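Local coordinates for protein beta-galactosidase/beta-glucuronidase (Faecalibacterium prausnitzii L2-6, PDB 6MVF) that binds flavin mononucleotide and probably hydrolyses beta-glucuronides in the human gut, as a glycoside hydrolase of family 2, at residues S435-T439 / Y452-F456. Sequence-based numbering, arbitrary orientation.
Sequences SHTPT and YNHYF
Ser-435 and Thr-437 meet His-454 and Tyr-452 in a polar loop-to-strand contact within the TIM barrel domain, where the loop following strand 428-433 folds over the end of the adjacent parallel strand 450-453. The chains come nearest at Ser-435 and His-454, whose CA atoms lie 5.1 Å apart. Here the side chains join directly: Ser-435 OG is hydrogen-bonded to His-454 ND1 at 2.8 Å, arriving at the edge of the imidazole near its plane. With chi1 at -169° the serine hydroxyl is turned from N to the carbonyl side, where ND1 lies. Phe-456 CE2 lies over one face of that imidazole, offset toward the rim, and Trp-469 meets it edge-to-face. A water links the backbones beside this pair, accepting from Ser-435 N and donating to Asn-453 O; it bridges two atoms whose direct approach has a poor hydrogen-bonding angle. The second anchor is Tyr-452, whose hydroxyl donates to Thr-437 O over 3.2 Å. The acceptor lies in the plane of the tyrosine ring, at its edge, but the donor stands above the carbonyl plane, 58° out of it and not on a lone pair. Thr-437 CB rests 3.7 Å from Tyr-452 CE2, adding apolar packing, while Thr-437 OG1 turns back to Val-434 O within its own loop. Beyond the contact, Asn-453 is hydrogen-bonded to Ser-485, Asn-398 and Glu-399, and Tyr-455 OH to Glu-486; the two glutamates hold positions consistent with the acid/base and nucleophile of clan GH-A enzymes, family 2 among them. A loop thus replaces the usual helical crossover between neighbouring parallel strands and packs at the C-terminal ends of the barrel, probably beside the active site and away from the flavin pocket.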
ATOM      1  N   SER A 435     -22.651 -43.623  -6.036  1.00 35.90           N
ATOM      2  CA  SER A 435     -21.819 -44.822  -6.069  1.00 38.19           C
ATOM      3  C   SER A 435     -22.554 -46.018  -6.671  1.00 40.97           C
ATOM      4  O   SER A 435     -21.970 -46.794  -7.441  1.00 37.78           O
ATOM      5  CB  SER A 435     -21.339 -45.151  -4.658  1.00 31.84           C
ATOM      6  OG  SER A 435     -20.342 -46.145  -4.693  1.00 35.54           O
ATOM      7  N   HIS A 436     -23.831 -46.184  -6.339  1.00 41.62           N
ATOM      8  CA  HIS A 436     -24.574 -47.373  -6.735  1.00 38.84           C
ATOM      9  C   HIS A 436     -25.230 -47.240  -8.100  1.00 39.41           C
ATOM     10  O   HIS A 436     -26.039 -48.099  -8.466  1.00 46.00           O
ATOM     11  CB  HIS A 436     -25.628 -47.720  -5.672  1.00 43.07           C
ATOM     12  CG  HIS A 436     -26.687 -46.670  -5.465  1.00 50.61           C
ATOM     13  ND1 HIS A 436     -26.628 -45.743  -4.442  1.00 52.70           N
ATOM     14  CD2 HIS A 436     -27.853 -46.433  -6.117  1.00 37.17           C
ATOM     15  CE1 HIS A 436     -27.701 -44.971  -4.488  1.00 50.18           C
ATOM     16  NE2 HIS A 436     -28.461 -45.370  -5.494  1.00 38.60           N
ATOM     17  N   THR A 437     -24.897 -46.192  -8.852  1.00 40.10           N
ATOM     18  CA  THR A 437     -25.465 -45.987 -10.182  1.00 38.52           C
ATOM     19  C   THR A 437     -25.177 -47.195 -11.066  1.00 40.67           C
ATOM     20  O   THR A 437     -24.007 -47.598 -11.196  1.00 34.51           O
ATOM     21  CB  THR A 437     -24.890 -44.724 -10.833  1.00 36.03           C
ATOM     22  OG1 THR A 437     -25.332 -43.569 -10.111  1.00 35.86           O
ATOM     23  CG2 THR A 437     -25.337 -44.609 -12.299  1.00 28.41           C
ATOM     24  N   PRO A 438     -26.197 -47.798 -11.683  1.00 41.35           N
ATOM     25  CA  PRO A 438     -25.953 -48.948 -12.570  1.00 39.89           C
ATOM     26  C   PRO A 438     -24.924 -48.599 -13.640  1.00 36.55           C
ATOM     27  O   PRO A 438     -24.987 -47.537 -14.258  1.00 41.45           O
ATOM     28  CB  PRO A 438     -27.336 -49.235 -13.178  1.00 31.75           C
ATOM     29  CG  PRO A 438     -28.331 -48.539 -12.302  1.00 26.91           C
ATOM     30  CD  PRO A 438     -27.614 -47.382 -11.653  1.00 29.62           C
ATOM     31  N   THR A 439     -23.954 -49.497 -13.851  1.00 41.32           N
ATOM     32  CA  THR A 439     -22.877 -49.222 -14.807  1.00 47.20           C
ATOM     33  C   THR A 439     -23.330 -49.291 -16.264  1.00 43.94           C
ATOM     34  O   THR A 439     -22.528 -48.999 -17.155  1.00 49.30           O
ATOM     35  CB  THR A 439     -21.688 -50.176 -14.582  1.00 42.98           C
ATOM     36  OG1 THR A 439     -22.144 -51.534 -14.502  1.00 45.04           O
ATOM     37  CG2 THR A 439     -20.931 -49.802 -13.298  1.00 30.53           C
ATOM     38  N   TYR A 452     -17.706 -40.917 -11.214  1.00 25.87           N
ATOM     39  CA  TYR A 452     -18.401 -41.566 -10.118  1.00 33.73           C
ATOM     40  C   TYR A 452     -17.932 -41.022  -8.772  1.00 34.34           C
ATOM     41  O   TYR A 452     -16.768 -40.642  -8.599  1.00 30.14           O
ATOM     42  CB  TYR A 452     -18.193 -43.079 -10.157  1.00 28.79           C
ATOM     43  CG  TYR A 452     -19.214 -43.846 -10.957  1.00 27.94           C
ATOM     44  CD1 TYR A 452     -19.077 -44.000 -12.320  1.00 31.66           C
ATOM     45  CD2 TYR A 452     -20.300 -44.456 -10.335  1.00 37.79           C
ATOM     46  CE1 TYR A 452     -19.997 -44.739 -13.054  1.00 38.81           C
ATOM     47  CE2 TYR A 452     -21.229 -45.199 -11.056  1.00 32.36           C
ATOM     48  CZ  TYR A 452     -21.071 -45.339 -12.424  1.00 38.85           C
ATOM     49  OH  TYR A 452     -21.986 -46.066 -13.169  1.00 37.84           O
ATOM     50  N   ASN A 453     -18.869 -40.987  -7.824  1.00 30.86           N
ATOM     51  CA  ASN A 453     -18.576 -40.699  -6.429  1.00 29.55           C
ATOM     52  C   ASN A 453     -18.464 -42.033  -5.677  1.00 38.93           C
ATOM     53  O   ASN A 453     -19.473 -42.715  -5.453  1.00 37.45           O
ATOM     54  CB  ASN A 453     -19.665 -39.807  -5.837  1.00 27.69           C
ATOM     55  CG  ASN A 453     -19.725 -38.435  -6.497  1.00 32.20           C
ATOM     56  OD1 ASN A 453     -18.871 -38.080  -7.307  1.00 30.84           O
ATOM     57  ND2 ASN A 453     -20.730 -37.652  -6.137  1.00 31.06           N
ATOM     58  N   HIS A 454     -17.246 -42.409  -5.277  1.00 31.04           N
ATOM     59  CA  HIS A 454     -17.034 -43.678  -4.599  1.00 30.65           C
ATOM     60  C   HIS A 454     -16.389 -43.488  -3.235  1.00 40.15           C
ATOM     61  O   HIS A 454     -15.502 -42.643  -3.059  1.00 36.86           O
ATOM     62  CB  HIS A 454     -16.173 -44.605  -5.438  1.00 37.49           C
ATOM     63  CG  HIS A 454     -16.931 -45.278  -6.534  1.00 42.36           C
ATOM     64  ND1 HIS A 454     -18.107 -45.961  -6.307  1.00 38.60           N
ATOM     65  CD2 HIS A 454     -16.698 -45.353  -7.865  1.00 37.03           C
ATOM     66  CE1 HIS A 454     -18.567 -46.428  -7.455  1.00 38.63           C
ATOM     67  NE2 HIS A 454     -17.728 -46.077  -8.414  1.00 35.02           N
ATOM     68  N   TYR A 455     -16.825 -44.306  -2.274  1.00 38.44           N
ATOM     69  CA  TYR A 455     -16.266 -44.276  -0.929  1.00 31.97           C
ATOM     70  C   TYR A 455     -15.992 -45.691  -0.432  1.00 34.66           C
ATOM     71  O   TYR A 455     -16.205 -46.012   0.742  1.00 32.82           O
ATOM     72  CB  TYR A 455     -17.183 -43.523   0.034  1.00 34.35           C
ATOM     73  CG  TYR A 455     -17.386 -42.048  -0.279  1.00 36.03           C
ATOM     74  CD1 TYR A 455     -16.538 -41.078   0.267  1.00 35.54           C
ATOM     75  CD2 TYR A 455     -18.436 -41.620  -1.092  1.00 29.43           C
ATOM     76  CE1 TYR A 455     -16.715 -39.726   0.005  1.00 33.53           C
ATOM     77  CE2 TYR A 455     -18.622 -40.264  -1.364  1.00 42.92           C
ATOM     78  CZ  TYR A 455     -17.750 -39.323  -0.810  1.00 36.36           C
ATOM     79  OH  TYR A 455     -17.925 -37.985  -1.053  1.00 30.83           O
ATOM     80  N   PHE A 456     -15.501 -46.557  -1.318  1.00 37.27           N
ATOM     81  CA  PHE A 456     -15.050 -47.871  -0.886  1.00 35.79           C
ATOM     82  C   PHE A 456     -13.908 -47.716   0.105  1.00 33.44           C
ATOM     83  O   PHE A 456     -12.848 -47.176  -0.229  1.00 36.05           O
ATOM     84  CB  PHE A 456     -14.617 -48.718  -2.079  1.00 36.88           C
ATOM     85  CG  PHE A 456     -15.653 -48.805  -3.157  1.00 39.53           C
ATOM     86  CD1 PHE A 456     -16.888 -49.375  -2.897  1.00 39.85           C
ATOM     87  CD2 PHE A 456     -15.384 -48.326  -4.431  1.00 33.55           C
ATOM     88  CE1 PHE A 456     -17.842 -49.450  -3.873  1.00 33.42           C
ATOM     89  CE2 PHE A 456     -16.320 -48.401  -5.410  1.00 35.29           C
ATOM     90  CZ  PHE A 456     -17.560 -48.964  -5.134  1.00 43.65           C
TER
HETATM   91  O   HOH W   1     -21.826 -41.990  -3.815  1.00 34.47           O